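Local coordinates for (S)-ureidoglycine aminohydrolase (Escherichia coli, PDB 1RC6), which hydrolyses (S)-ureidoglycine to (S)-ureidoglycolate and ammonia in the manganese-dependent second stereospecific hydrolysis of allantoin degradation, supporting anaerobic nitrogen use, at residues Q210-W219 with M230-V241; L55-L63 with V199-L207. All blocks are in the same frame, centred on the assembly; numbering follows the deposited sequence.

Interaction 1 (Q210-W219 with M230-V241); sequences QGVYNLDNNW and MGAYSLQAGYGV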
ATOM      1  N   GLN A 210      -5.689  -7.229  14.296  1.00 65.15           N
ATOM      2  CA  GLN A 210      -4.571  -8.091  14.588  1.00 66.04           C
ATOM      3  C   GLN A 210      -4.931  -9.467  14.076  1.00 61.91           C
ATOM      4  O   GLN A 210      -6.072  -9.902  14.196  1.00 61.89           O
ATOM      5  CB  GLN A 210      -4.351  -8.128  16.095  1.00 83.72           C
ATOM      6  CG  GLN A 210      -3.463  -9.251  16.572  1.00 95.47           C
ATOM      7  CD  GLN A 210      -3.305  -9.247  18.077  1.00103.04           C
ATOM      8  OE1 GLN A 210      -4.294  -9.214  18.811  1.00108.98           O
ATOM      9  NE2 GLN A 210      -2.061  -9.283  18.548  1.00108.29           N
ATOM     10  N   GLY A 211      -3.963 -10.154  13.496  1.00 49.70           N
ATOM     11  CA  GLY A 211      -4.242 -11.476  12.987  1.00 46.10           C
ATOM     12  C   GLY A 211      -2.980 -12.294  12.946  1.00 43.56           C
ATOM     13  O   GLY A 211      -1.968 -11.909  13.519  1.00 40.91           O
ATOM     14  N   VAL A 212      -3.043 -13.435  12.276  1.00 56.67           N
ATOM     15  CA  VAL A 212      -1.885 -14.295  12.150  1.00 61.92           C
ATOM     16  C   VAL A 212      -1.733 -14.703  10.692  1.00 61.28           C
ATOM     17  O   VAL A 212      -2.688 -15.139  10.040  1.00 62.64           O
ATOM     18  CB  VAL A 212      -2.019 -15.545  13.034  1.00 72.81           C
ATOM     19  CG1 VAL A 212      -0.807 -16.444  12.855  1.00 75.05           C
ATOM     20  CG2 VAL A 212      -2.146 -15.127  14.487  1.00 75.60           C
ATOM     21  N   TYR A 213      -0.520 -14.541  10.185  1.00 68.35           N
ATOM     22  CA  TYR A 213      -0.216 -14.870   8.805  1.00 74.01           C
ATOM     23  C   TYR A 213       0.636 -16.116   8.739  1.00 74.40           C
ATOM     24  O   TYR A 213       1.315 -16.465   9.697  1.00 72.80           O
ATOM     25  CB  TYR A 213       0.544 -13.718   8.143  1.00 83.01           C
ATOM     26  CG  TYR A 213      -0.199 -13.047   7.017  1.00 90.76           C
ATOM     27  CD1 TYR A 213      -1.417 -12.401   7.240  1.00 94.80           C
ATOM     28  CD2 TYR A 213       0.322 -13.048   5.725  1.00 95.01           C
ATOM     29  CE1 TYR A 213      -2.097 -11.770   6.202  1.00 98.42           C
ATOM     30  CE2 TYR A 213      -0.349 -12.422   4.681  1.00 99.22           C
ATOM     31  CZ  TYR A 213      -1.557 -11.786   4.924  1.00 99.89           C
ATOM     32  OH  TYR A 213      -2.217 -11.174   3.885  1.00100.77           O
ATOM     33  N   ASN A 214       0.593 -16.779   7.593  1.00 67.40           N
ATOM     34  CA  ASN A 214       1.375 -17.977   7.370  1.00 70.90           C
ATOM     35  C   ASN A 214       2.120 -17.775   6.067  1.00 73.94           C
ATOM     36  O   ASN A 214       1.627 -18.133   4.996  1.00 77.32           O
ATOM     37  CB  ASN A 214       0.474 -19.204   7.255  1.00 82.80           C
ATOM     38  CG  ASN A 214       1.256 -20.469   6.956  1.00 81.56           C
ATOM     39  OD1 ASN A 214       1.991 -20.972   7.803  1.00 81.82           O
ATOM     40  ND2 ASN A 214       1.110 -20.982   5.737  1.00 82.31           N
ATOM     41  N   LEU A 215       3.310 -17.191   6.165  1.00 96.68           N
ATOM     42  CA  LEU A 215       4.132 -16.924   4.993  1.00100.90           C
ATOM     43  C   LEU A 215       4.834 -18.187   4.494  1.00103.93           C
ATOM     44  O   LEU A 215       4.231 -19.001   3.791  1.00103.85           O
ATOM     45  CB  LEU A 215       5.158 -15.830   5.312  1.00101.71           C
ATOM     46  CG  LEU A 215       4.614 -14.460   5.753  1.00106.81           C
ATOM     47  CD1 LEU A 215       3.626 -13.940   4.718  1.00107.53           C
ATOM     48  CD2 LEU A 215       3.939 -14.573   7.111  1.00107.46           C
ATOM     49  N   ASP A 216       6.104 -18.347   4.848  1.00 93.22           N
ATOM     50  CA  ASP A 216       6.847 -19.525   4.424  1.00 96.15           C
ATOM     51  C   ASP A 216       6.643 -20.660   5.416  1.00 93.15           C
ATOM     52  O   ASP A 216       7.575 -21.099   6.091  1.00 91.77           O
ATOM     53  CB  ASP A 216       8.333 -19.194   4.267  1.00115.87           C
ATOM     54  CG  ASP A 216       8.632 -18.451   2.969  1.00121.38           C
ATOM     55  OD1 ASP A 216       9.781 -17.993   2.787  1.00125.39           O
ATOM     56  OD2 ASP A 216       7.715 -18.333   2.125  1.00122.93           O
ATOM     57  N   ASN A 217       5.397 -21.116   5.490  1.00 98.06           N
ATOM     58  CA  ASN A 217       4.995 -22.203   6.366  1.00 94.56           C
ATOM     59  C   ASN A 217       5.138 -21.905   7.840  1.00 90.80           C
ATOM     60  O   ASN A 217       4.984 -22.801   8.666  1.00 89.61           O
ATOM     61  CB  ASN A 217       5.781 -23.466   6.039  1.00 94.64           C
ATOM     62  CG  ASN A 217       5.447 -24.008   4.679  1.00 97.14           C
ATOM     63  OD1 ASN A 217       5.949 -25.055   4.272  1.00101.44           O
ATOM     64  ND2 ASN A 217       4.589 -23.296   3.958  1.00100.16           N
ATOM     65  N   ASN A 218       5.432 -20.659   8.183  1.00 76.71           N
ATOM     66  CA  ASN A 218       5.579 -20.309   9.588  1.00 74.91           C
ATOM     67  C   ASN A 218       4.585 -19.244   9.990  1.00 70.93           C
ATOM     68  O   ASN A 218       4.386 -18.257   9.283  1.00 71.73           O
ATOM     69  CB  ASN A 218       7.008 -19.844   9.882  1.00 91.90           C
ATOM     70  CG  ASN A 218       8.008 -20.989   9.852  1.00 95.16           C
ATOM     71  OD1 ASN A 218       7.978 -21.876  10.710  1.00 97.50           O
ATOM     72  ND2 ASN A 218       8.892 -20.982   8.854  1.00 99.02           N
ATOM     73  N   TRP A 219       3.944 -19.457  11.129  1.00 80.50           N
ATOM     74  CA  TRP A 219       2.966 -18.506  11.611  1.00 79.86           C
ATOM     75  C   TRP A 219       3.653 -17.307  12.227  1.00 77.38           C
ATOM     76  O   TRP A 219       4.607 -17.450  12.999  1.00 75.30           O
ATOM     77  CB  TRP A 219       2.044 -19.166  12.630  1.00 74.33           C
ATOM     78  CG  TRP A 219       1.324 -20.327  12.060  1.00 77.79           C
ATOM     79  CD1 TRP A 219       1.752 -21.621  12.023  1.00 79.42           C
ATOM     80  CD2 TRP A 219       0.060 -20.300  11.391  1.00 79.12           C
ATOM     81  NE1 TRP A 219       0.833 -22.402  11.368  1.00 79.88           N
ATOM     82  CE2 TRP A 219      -0.215 -21.616  10.969  1.00 79.39           C
ATOM     83  CE3 TRP A 219      -0.863 -19.287  11.100  1.00 80.62           C
ATOM     84  CZ2 TRP A 219      -1.381 -21.951  10.276  1.00 79.97           C
ATOM     85  CZ3 TRP A 219      -2.023 -19.618  10.410  1.00 81.53           C
ATOM     86  CH2 TRP A 219      -2.271 -20.941  10.005  1.00 81.04           C
ATOM     87  N   MET A 230       5.089 -10.081  -0.118  1.00 32.83           N
ATOM     88  CA  MET A 230       4.875 -11.444  -0.578  1.00 35.59           C
ATOM     89  C   MET A 230       5.432 -11.524  -1.997  1.00 36.34           C
ATOM     90  O   MET A 230       4.833 -11.003  -2.940  1.00 38.52           O
ATOM     91  CB  MET A 230       3.377 -11.746  -0.580  1.00 45.87           C
ATOM     92  CG  MET A 230       2.664 -11.509   0.753  1.00 49.33           C
ATOM     93  SD  MET A 230       0.842 -11.466   0.558  1.00 54.97           S
ATOM     94  CE  MET A 230       0.331 -10.553   2.005  1.00 57.23           C
ATOM     95  N   GLY A 231       6.579 -12.171  -2.147  1.00 39.83           N
ATOM     96  CA  GLY A 231       7.204 -12.279  -3.455  1.00 40.18           C
ATOM     97  C   GLY A 231       6.502 -13.152  -4.482  1.00 39.86           C
ATOM     98  O   GLY A 231       5.503 -13.813  -4.194  1.00 40.84           O
ATOM     99  N   ALA A 232       7.037 -13.150  -5.698  1.00 52.77           N
ATOM    100  CA  ALA A 232       6.477 -13.944  -6.784  1.00 52.78           C
ATOM    101  C   ALA A 232       6.691 -15.441  -6.529  1.00 52.87           C
ATOM    102  O   ALA A 232       7.806 -15.886  -6.213  1.00 51.14           O
ATOM    103  CB  ALA A 232       7.113 -13.534  -8.109  1.00 51.49           C
ATOM    104  N   TYR A 233       5.611 -16.205  -6.673  1.00 44.48           N
ATOM    105  CA  TYR A 233       5.631 -17.642  -6.458  1.00 42.62           C
ATOM    106  C   TYR A 233       5.750 -17.953  -4.971  1.00 43.69           C
ATOM    107  O   TYR A 233       6.680 -18.627  -4.547  1.00 44.16           O
ATOM    108  CB  TYR A 233       6.797 -18.276  -7.209  1.00 38.51           C
ATOM    109  CG  TYR A 233       6.749 -18.106  -8.709  1.00 34.18           C
ATOM    110  CD1 TYR A 233       5.923 -18.902  -9.505  1.00 32.84           C
ATOM    111  CD2 TYR A 233       7.561 -17.169  -9.338  1.00 32.16           C
ATOM    112  CE1 TYR A 233       5.914 -18.772 -10.893  1.00 31.31           C
ATOM    113  CE2 TYR A 233       7.562 -17.022 -10.718  1.00 31.89           C
ATOM    114  CZ  TYR A 233       6.742 -17.822 -11.498  1.00 32.87           C
ATOM    115  OH  TYR A 233       6.775 -17.655 -12.874  1.00 31.67           O
ATOM    116  N   SER A 234       4.806 -17.456  -4.181  1.00 43.88           N
ATOM    117  CA  SER A 234       4.801 -17.700  -2.745  1.00 45.39           C
ATOM    118  C   SER A 234       3.378 -18.023  -2.287  1.00 47.89           C
ATOM    119  O   SER A 234       2.411 -17.652  -2.961  1.00 48.28           O
ATOM    120  CB  SER A 234       5.330 -16.467  -2.000  1.00 48.49           C
ATOM    121  OG  SER A 234       4.513 -15.323  -2.211  1.00 46.98           O
ATOM    122  N   LEU A 235       3.243 -18.726  -1.160  1.00 53.88           N
ATOM    123  CA  LEU A 235       1.918 -19.064  -0.636  1.00 57.65           C
ATOM    124  C   LEU A 235       1.605 -18.299   0.639  1.00 58.21           C
ATOM    125  O   LEU A 235       2.337 -18.389   1.624  1.00 59.66           O
ATOM    126  CB  LEU A 235       1.799 -20.564  -0.359  1.00 68.89           C
ATOM    127  CG  LEU A 235       0.631 -20.962   0.567  1.00 73.32           C
ATOM    128  CD1 LEU A 235      -0.688 -20.382   0.068  1.00 75.91           C
ATOM    129  CD2 LEU A 235       0.548 -22.473   0.642  1.00 76.81           C
ATOM    130  N   GLN A 236       0.494 -17.569   0.618  1.00 52.98           N
ATOM    131  CA  GLN A 236       0.076 -16.764   1.756  1.00 55.81           C
ATOM    132  C   GLN A 236      -1.135 -17.359   2.468  1.00 53.50           C
ATOM    133  O   GLN A 236      -1.802 -18.251   1.952  1.00 53.94           O
ATOM    134  CB  GLN A 236      -0.263 -15.345   1.286  1.00 77.60           C
ATOM    135  CG  GLN A 236       0.642 -14.821   0.166  1.00 93.21           C
ATOM    136  CD  GLN A 236       2.095 -14.658   0.591  1.00102.25           C
ATOM    137  OE1 GLN A 236       2.971 -14.424  -0.243  1.00107.82           O
ATOM    138  NE2 GLN A 236       2.354 -14.772   1.890  1.00108.02           N
ATOM    139  N   ALA A 237      -1.413 -16.843   3.658  1.00 53.36           N
ATOM    140  CA  ALA A 237      -2.538 -17.294   4.456  1.00 50.69           C
ATOM    141  C   ALA A 237      -2.583 -16.498   5.754  1.00 49.24           C
ATOM    142  O   ALA A 237      -1.545 -16.218   6.353  1.00 51.50           O
ATOM    143  CB  ALA A 237      -2.405 -18.772   4.754  1.00 56.07           C
ATOM    144  N   GLY A 238      -3.781 -16.125   6.188  1.00 54.13           N
ATOM    145  CA  GLY A 238      -3.903 -15.362   7.418  1.00 54.01           C
ATOM    146  C   GLY A 238      -5.332 -15.358   7.907  1.00 56.32           C
ATOM    147  O   GLY A 238      -6.237 -15.756   7.175  1.00 55.24           O
ATOM    148  N   TYR A 239      -5.548 -14.917   9.140  1.00 46.02           N
ATOM    149  CA  TYR A 239      -6.900 -14.891   9.675  1.00 49.74           C
ATOM    150  C   TYR A 239      -7.044 -13.853  10.782  1.00 49.14           C
ATOM    151  O   TYR A 239      -6.089 -13.565  11.503  1.00 50.14           O
ATOM    152  CB  TYR A 239      -7.283 -16.288  10.193  1.00 67.55           C
ATOM    153  CG  TYR A 239      -6.589 -16.697  11.477  1.00 71.04           C
ATOM    154  CD1 TYR A 239      -7.051 -16.245  12.711  1.00 72.73           C
ATOM    155  CD2 TYR A 239      -5.457 -17.514  11.457  1.00 72.72           C
ATOM    156  CE1 TYR A 239      -6.410 -16.589  13.896  1.00 77.00           C
ATOM    157  CE2 TYR A 239      -4.804 -17.867  12.641  1.00 76.63           C
ATOM    158  CZ  TYR A 239      -5.288 -17.399  13.857  1.00 78.03           C
ATOM    159  OH  TYR A 239      -4.657 -17.738  15.035  1.00 80.81           O
ATOM    160  N   GLY A 240      -8.244 -13.291  10.901  1.00 75.61           N
ATOM    161  CA  GLY A 240      -8.498 -12.291  11.924  1.00 74.76           C
ATOM    162  C   GLY A 240      -8.360 -12.881  13.312  1.00 76.65           C
ATOM    163  O   GLY A 240      -8.319 -14.102  13.467  1.00 78.56           O
ATOM    164  N   VAL A 241      -8.298 -12.033  14.333  1.00 67.55           N
ATOM    165  CA  VAL A 241      -8.147 -12.548  15.684  1.00 66.86           C
ATOM    166  C   VAL A 241      -8.163 -11.435  16.727  1.00 67.86           C
ATOM    167  O   VAL A 241      -8.815 -10.408  16.545  1.00 66.85           O
ATOM    168  CB  VAL A 241      -6.825 -13.340  15.792  1.00 66.22           C
ATOM    169  CG1 VAL A 241      -5.644 -12.382  15.886  1.00 62.93           C
ATOM    170  CG2 VAL A 241      -6.876 -14.269  16.967  1.00 63.86           C
TER
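Strands 210-214 and 234-240 run antiparallel, their directions 165° apart, with Val212 and Tyr239 forming a hydrogen-bonded pair flanked by the non-hydrogen-bonded pairs Gly211-Gly240 and Tyr213-Gly238. Val212 N donates to Tyr239 O over 3.1 Å, in the plane of that carbonyl, and Asn214 N reaches Ala237 O. Gly238 leaves room for the Tyr213 ring; a CB there would probably crowd CD1 of the tyrosine. Ala237 O lies over one face of this ring, 3.5 Å from CG, while the Met230 methyl comes in at the edge, its CE 3.2 Å from Tyr213 OH. Leu215 CD1 packs against the side-chain amide of Gln236, 3.2 Å from NE2.

Val212 and Tyr239 project side by side from the other face of the sheet. With CG lodged between its backbone N and carbonyl carbon (chi1 72°), the Tyr239 ring leans toward Val212, bringing CE2 to 3.6 Å from Val212 CB. Trp219 crosses at about a right angle and sets CZ3 at the edge of the tyrosine ring, 4.0 Å from CE2. Replacing Tyr239 by an alanine would probably leave Val212 and the Trp219 ring without their shared partner and open a gap on this face.

By similarity, Gln236 binds manganese and substrate, and its side chain lies close to the metal ligand His198; that of Tyr213 approaches Tyr249, a probable substrate-binding residue, which is consistent with the Tyr213 and Gln236 side of the sheet facing the active site. Strand 193-198 borders strand 234-240 on the edge opposite strand 210-214, and strand 219-223 continues this cupin sheet beyond strand 210-214 through backbone bonds from Gly211 and Tyr213 to Val222 and Ile220.

Interaction 2 (L55-L63 with V199-L207); sequences LGASFVDYL and VQEHGAYIL
The contact lies between the two cupin domains, where strand 60-67 of the N-terminal domain and the loop before it face strand 202-208 of the C-terminal one, with no strand pairing across the contact; side chains, and one backbone N-H at Ser58, join the two sides. Glu201 provides a polar link. Its chain, bent at chi2 (149°), carries the carboxylate to the loop at Ser58, where OE2 accepts two bonds on its syn side: from Ser58 N at 3.1 Å and from Ser58 OG at 2.8 Å. The two donors arrive from opposite faces of the carboxylate plane, so that OE2 is gripped both by backbone and by side chain. Arg134 is hydrogen-bonded to the same Ser58 hydroxyl and brings a positive charge near, which would be expected to favour the ionised carboxylate.

Phe59 slides past Glu201 in the opposite direction, presenting its ring edge to the acid, with CE1 3.3 Å from OE2; ring and carboxylate planes are 62° apart. The methyl of Ala57 sits over one face of the phenylalanine. Gly203 lies 4.2 Å from Phe59 CZ, measured from its CA, and a CB in this position would probably crowd both the ring and Asp61 OD1. Farther along, Leu63 and Tyr205 cross at about a right angle, and Leu63 CD1 meets Tyr205 CE1.

His202, a manganese ligand by similarity, has its CB directed away from this interface, pointing to the opposite side of the strand, where the probable metal site lies. Its ND1 is hydrogen-bonded to Ser252 O. On the N-terminal side Phe59 stacks on Tyr132 of strand 127-135, and Asp61 OD1 is hydrogen-bonded across the interface to Tyr227 OH of strand 227-230, the neighbour of strand 202-208 in the C-terminal sheet.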
ATOM      1  N   LEU A  55      14.561  -5.737  -3.069  1.00 43.15           N
ATOM      2  CA  LEU A  55      13.915  -6.716  -2.223  1.00 39.85           C
ATOM      3  C   LEU A  55      13.253  -7.725  -3.152  1.00 37.88           C
ATOM      4  O   LEU A  55      12.737  -8.744  -2.710  1.00 36.43           O
ATOM      5  CB  LEU A  55      12.849  -6.045  -1.360  1.00 38.49           C
ATOM      6  CG  LEU A  55      12.560  -6.655   0.014  1.00 36.22           C
ATOM      7  CD1 LEU A  55      11.128  -6.356   0.435  1.00 34.63           C
ATOM      8  CD2 LEU A  55      12.768  -8.143  -0.047  1.00 38.30           C
ATOM      9  N   GLY A  56      13.260  -7.420  -4.445  1.00 34.18           N
ATOM     10  CA  GLY A  56      12.648  -8.308  -5.414  1.00 34.04           C
ATOM     11  C   GLY A  56      11.378  -7.756  -6.038  1.00 33.70           C
ATOM     12  O   GLY A  56      10.923  -8.238  -7.076  1.00 33.83           O
ATOM     13  N   ALA A  57      10.807  -6.732  -5.414  1.00 32.81           N
ATOM     14  CA  ALA A  57       9.578  -6.128  -5.909  1.00 32.19           C
ATOM     15  C   ALA A  57       9.795  -5.380  -7.210  1.00 32.51           C
ATOM     16  O   ALA A  57      10.904  -4.930  -7.509  1.00 31.37           O
ATOM     17  CB  ALA A  57       9.009  -5.189  -4.865  1.00 35.66           C
ATOM     18  N   SER A  58       8.725  -5.262  -7.988  1.00 37.40           N
ATOM     19  CA  SER A  58       8.779  -4.553  -9.256  1.00 37.88           C
ATOM     20  C   SER A  58       8.052  -3.235  -9.051  1.00 38.74           C
ATOM     21  O   SER A  58       7.414  -2.709  -9.959  1.00 40.87           O
ATOM     22  CB  SER A  58       8.097  -5.371 -10.353  1.00 34.52           C
ATOM     23  OG  SER A  58       6.727  -5.583 -10.052  1.00 38.40           O
ATOM     24  N   PHE A  59       8.144  -2.721  -7.828  1.00 39.25           N
ATOM     25  CA  PHE A  59       7.526  -1.459  -7.452  1.00 34.95           C
ATOM     26  C   PHE A  59       8.244  -0.938  -6.230  1.00 35.17           C
ATOM     27  O   PHE A  59       9.113  -1.616  -5.676  1.00 35.64           O
ATOM     28  CB  PHE A  59       6.049  -1.654  -7.105  1.00 30.20           C
ATOM     29  CG  PHE A  59       5.800  -2.675  -6.010  1.00 28.29           C
ATOM     30  CD1 PHE A  59       5.627  -4.024  -6.317  1.00 26.41           C
ATOM     31  CD2 PHE A  59       5.736  -2.285  -4.673  1.00 26.37           C
ATOM     32  CE1 PHE A  59       5.390  -4.966  -5.312  1.00 23.36           C
ATOM     33  CE2 PHE A  59       5.503  -3.218  -3.662  1.00 23.02           C
ATOM     34  CZ  PHE A  59       5.330  -4.561  -3.987  1.00 24.84           C
ATOM     35  N   VAL A  60       7.907   0.275  -5.817  1.00 29.64           N
ATOM     36  CA  VAL A  60       8.491   0.845  -4.615  1.00 26.15           C
ATOM     37  C   VAL A  60       7.315   1.412  -3.875  1.00 26.53           C
ATOM     38  O   VAL A  60       6.527   2.134  -4.473  1.00 28.91           O
ATOM     39  CB  VAL A  60       9.441   2.008  -4.897  1.00 20.37           C
ATOM     40  CG1 VAL A  60      10.037   2.483  -3.593  1.00 15.74           C
ATOM     41  CG2 VAL A  60      10.530   1.595  -5.874  1.00 18.36           C
ATOM     42  N   ASP A  61       7.153   1.073  -2.602  1.00 19.65           N
ATOM     43  CA  ASP A  61       6.039   1.640  -1.857  1.00 19.50           C
ATOM     44  C   ASP A  61       6.550   2.285  -0.582  1.00 19.56           C
ATOM     45  O   ASP A  61       7.675   2.014  -0.153  1.00 18.67           O
ATOM     46  CB  ASP A  61       4.941   0.602  -1.599  1.00 26.26           C
ATOM     47  CG  ASP A  61       5.456  -0.664  -0.976  1.00 29.49           C
ATOM     48  OD1 ASP A  61       4.648  -1.608  -0.861  1.00 27.50           O
ATOM     49  OD2 ASP A  61       6.654  -0.721  -0.601  1.00 34.46           O
ATOM     50  N   TYR A  62       5.748   3.174  -0.003  1.00 24.19           N
ATOM     51  CA  TYR A  62       6.173   3.905   1.180  1.00 25.01           C
ATOM     52  C   TYR A  62       5.103   4.073   2.230  1.00 27.33           C
ATOM     53  O   TYR A  62       3.910   3.905   1.982  1.00 28.23           O
ATOM     54  CB  TYR A  62       6.606   5.335   0.828  1.00 29.03           C
ATOM     55  CG  TYR A  62       7.352   5.545  -0.465  1.00 25.69           C
ATOM     56  CD1 TYR A  62       6.792   5.183  -1.693  1.00 25.46           C
ATOM     57  CD2 TYR A  62       8.614   6.133  -0.463  1.00 27.45           C
ATOM     58  CE1 TYR A  62       7.483   5.399  -2.894  1.00 27.25           C
ATOM     59  CE2 TYR A  62       9.311   6.355  -1.656  1.00 29.34           C
ATOM     60  CZ  TYR A  62       8.741   5.988  -2.860  1.00 29.60           C
ATOM     61  OH  TYR A  62       9.443   6.222  -4.016  1.00 32.24           O
ATOM     62  N   LEU A  63       5.564   4.443   3.413  1.00 26.51           N
ATOM     63  CA  LEU A  63       4.695   4.735   4.529  1.00 28.96           C
ATOM     64  C   LEU A  63       5.202   6.120   4.917  1.00 29.26           C
ATOM     65  O   LEU A  63       6.392   6.305   5.152  1.00 30.91           O
ATOM     66  CB  LEU A  63       4.906   3.740   5.656  1.00 42.19           C
ATOM     67  CG  LEU A  63       3.929   3.832   6.829  1.00 50.78           C
ATOM     68  CD1 LEU A  63       4.128   2.604   7.711  1.00 58.46           C
ATOM     69  CD2 LEU A  63       4.158   5.112   7.636  1.00 54.19           C
ATOM     70  N   VAL A 199       1.991 -15.789  -8.974  1.00 72.59           N
ATOM     71  CA  VAL A 199       3.193 -15.419  -9.716  1.00 70.91           C
ATOM     72  C   VAL A 199       3.418 -13.927  -9.441  1.00 70.90           C
ATOM     73  O   VAL A 199       4.545 -13.429  -9.492  1.00 70.90           O
ATOM     74  CB  VAL A 199       3.006 -15.623 -11.248  1.00 75.74           C
ATOM     75  CG1 VAL A 199       4.126 -14.929 -12.023  1.00 72.72           C
ATOM     76  CG2 VAL A 199       2.991 -17.106 -11.577  1.00 73.58           C
ATOM     77  N   GLN A 200       2.330 -13.222  -9.135  1.00 72.82           N
ATOM     78  CA  GLN A 200       2.397 -11.793  -8.856  1.00 73.21           C
ATOM     79  C   GLN A 200       2.764 -11.481  -7.412  1.00 69.93           C
ATOM     80  O   GLN A 200       2.300 -12.139  -6.476  1.00 70.61           O
ATOM     81  CB  GLN A 200       1.062 -11.100  -9.186  1.00 87.41           C
ATOM     82  CG  GLN A 200       0.006 -11.956  -9.888  1.00 99.58           C
ATOM     83  CD  GLN A 200      -0.687 -12.935  -8.950  1.00106.63           C
ATOM     84  OE1 GLN A 200      -1.234 -12.542  -7.914  1.00111.05           O
ATOM     85  NE2 GLN A 200      -0.673 -14.217  -9.312  1.00109.68           N
ATOM     86  N   GLU A 201       3.600 -10.462  -7.247  1.00 69.37           N
ATOM     87  CA  GLU A 201       4.039 -10.013  -5.932  1.00 66.57           C
ATOM     88  C   GLU A 201       2.873  -9.328  -5.222  1.00 63.51           C
ATOM     89  O   GLU A 201       1.817  -9.088  -5.809  1.00 62.71           O
ATOM     90  CB  GLU A 201       5.158  -8.988  -6.071  1.00 61.51           C
ATOM     91  CG  GLU A 201       6.266  -9.364  -7.020  1.00 59.64           C
ATOM     92  CD  GLU A 201       6.884  -8.140  -7.678  1.00 59.17           C
ATOM     93  OE1 GLU A 201       8.002  -8.257  -8.213  1.00 60.38           O
ATOM     94  OE2 GLU A 201       6.251  -7.062  -7.673  1.00 59.20           O
ATOM     95  N   HIS A 202       3.080  -9.003  -3.956  1.00 50.54           N
ATOM     96  CA  HIS A 202       2.072  -8.310  -3.180  1.00 49.50           C
ATOM     97  C   HIS A 202       2.792  -7.480  -2.137  1.00 44.16           C
ATOM     98  O   HIS A 202       3.865  -7.854  -1.671  1.00 46.10           O
ATOM     99  CB  HIS A 202       1.125  -9.299  -2.482  1.00 69.32           C
ATOM    100  CG  HIS A 202       0.168  -9.978  -3.409  1.00 78.56           C
ATOM    101  ND1 HIS A 202      -0.629  -9.284  -4.295  1.00 84.02           N
ATOM    102  CD2 HIS A 202      -0.120 -11.288  -3.593  1.00 83.89           C
ATOM    103  CE1 HIS A 202      -1.365 -10.137  -4.986  1.00 86.99           C
ATOM    104  NE2 HIS A 202      -1.076 -11.360  -4.579  1.00 87.89           N
ATOM    105  N   GLY A 203       2.208  -6.342  -1.795  1.00 38.76           N
ATOM    106  CA  GLY A 203       2.783  -5.487  -0.782  1.00 34.81           C
ATOM    107  C   GLY A 203       1.614  -5.173   0.126  1.00 32.58           C
ATOM    108  O   GLY A 203       0.679  -4.506  -0.294  1.00 32.91           O
ATOM    109  N   ALA A 204       1.628  -5.656   1.358  1.00 26.92           N
ATOM    110  CA  ALA A 204       0.503  -5.380   2.225  1.00 25.34           C
ATOM    111  C   ALA A 204       0.895  -4.621   3.467  1.00 26.09           C
ATOM    112  O   ALA A 204       1.942  -4.872   4.067  1.00 26.13           O
ATOM    113  CB  ALA A 204      -0.181  -6.667   2.606  1.00 31.18           C
ATOM    114  N   TYR A 205       0.050  -3.669   3.830  1.00 37.85           N
ATOM    115  CA  TYR A 205       0.238  -2.866   5.023  1.00 39.69           C
ATOM    116  C   TYR A 205      -1.003  -3.130   5.859  1.00 42.14           C
ATOM    117  O   TYR A 205      -2.124  -2.903   5.400  1.00 41.65           O
ATOM    118  CB  TYR A 205       0.307  -1.382   4.691  1.00 32.85           C
ATOM    119  CG  TYR A 205       0.439  -0.507   5.914  1.00 35.09           C
ATOM    120  CD1 TYR A 205       1.656  -0.408   6.596  1.00 38.20           C
ATOM    121  CD2 TYR A 205      -0.650   0.219   6.402  1.00 35.77           C
ATOM    122  CE1 TYR A 205       1.785   0.397   7.732  1.00 37.46           C
ATOM    123  CE2 TYR A 205      -0.530   1.026   7.536  1.00 35.96           C
ATOM    124  CZ  TYR A 205       0.689   1.112   8.195  1.00 38.09           C
ATOM    125  OH  TYR A 205       0.811   1.915   9.313  1.00 39.74           O
ATOM    126  N   ILE A 206      -0.805  -3.624   7.077  1.00 41.89           N
ATOM    127  CA  ILE A 206      -1.919  -3.926   7.963  1.00 41.19           C
ATOM    128  C   ILE A 206      -2.534  -2.642   8.475  1.00 43.91           C
ATOM    129  O   ILE A 206      -1.926  -1.925   9.270  1.00 42.93           O
ATOM    130  CB  ILE A 206      -1.454  -4.744   9.147  1.00 33.61           C
ATOM    131  CG1 ILE A 206      -0.671  -5.954   8.642  1.00 32.22           C
ATOM    132  CG2 ILE A 206      -2.653  -5.166   9.980  1.00 32.34           C
ATOM    133  CD1 ILE A 206      -1.467  -6.868   7.746  1.00 32.06           C
ATOM    134  N   LEU A 207      -3.750  -2.366   8.014  1.00 45.84           N
ATOM    135  CA  LEU A 207      -4.474  -1.154   8.385  1.00 48.45           C
ATOM    136  C   LEU A 207      -5.046  -1.138   9.791  1.00 53.01           C
ATOM    137  O   LEU A 207      -5.073  -0.095  10.448  1.00 51.34           O
ATOM    138  CB  LEU A 207      -5.602  -0.907   7.393  1.00 35.37           C
ATOM    139  CG  LEU A 207      -5.141  -0.458   6.017  1.00 33.03           C
ATOM    140  CD1 LEU A 207      -6.334  -0.363   5.093  1.00 30.81           C
ATOM    141  CD2 LEU A 207      -4.443   0.887   6.144  1.00 30.45           C
TER

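Overall arrangement
Strands 20-21 and 26-29, at the start of the chain, extend the C-terminal sheet. The chain then enters interaction 2 at residues 55-63, passes through the rest of the N-terminal cupin and the first strands of the C-terminal one, and closes this long loop at residues 199-207, tying that sheet to the one containing strand 60-67. Interaction 1 follows in series: only ten residues separate segment 210-219 from segment 230-241, and it pairs neighbouring strands inside the C-terminal cupin. The loops neither nest nor cross. They meet directly where Met230 O and His202 N form a probable hydrogen bond. Between them they supply Gln236 and His202, two of the manganese ligands assigned by similarity.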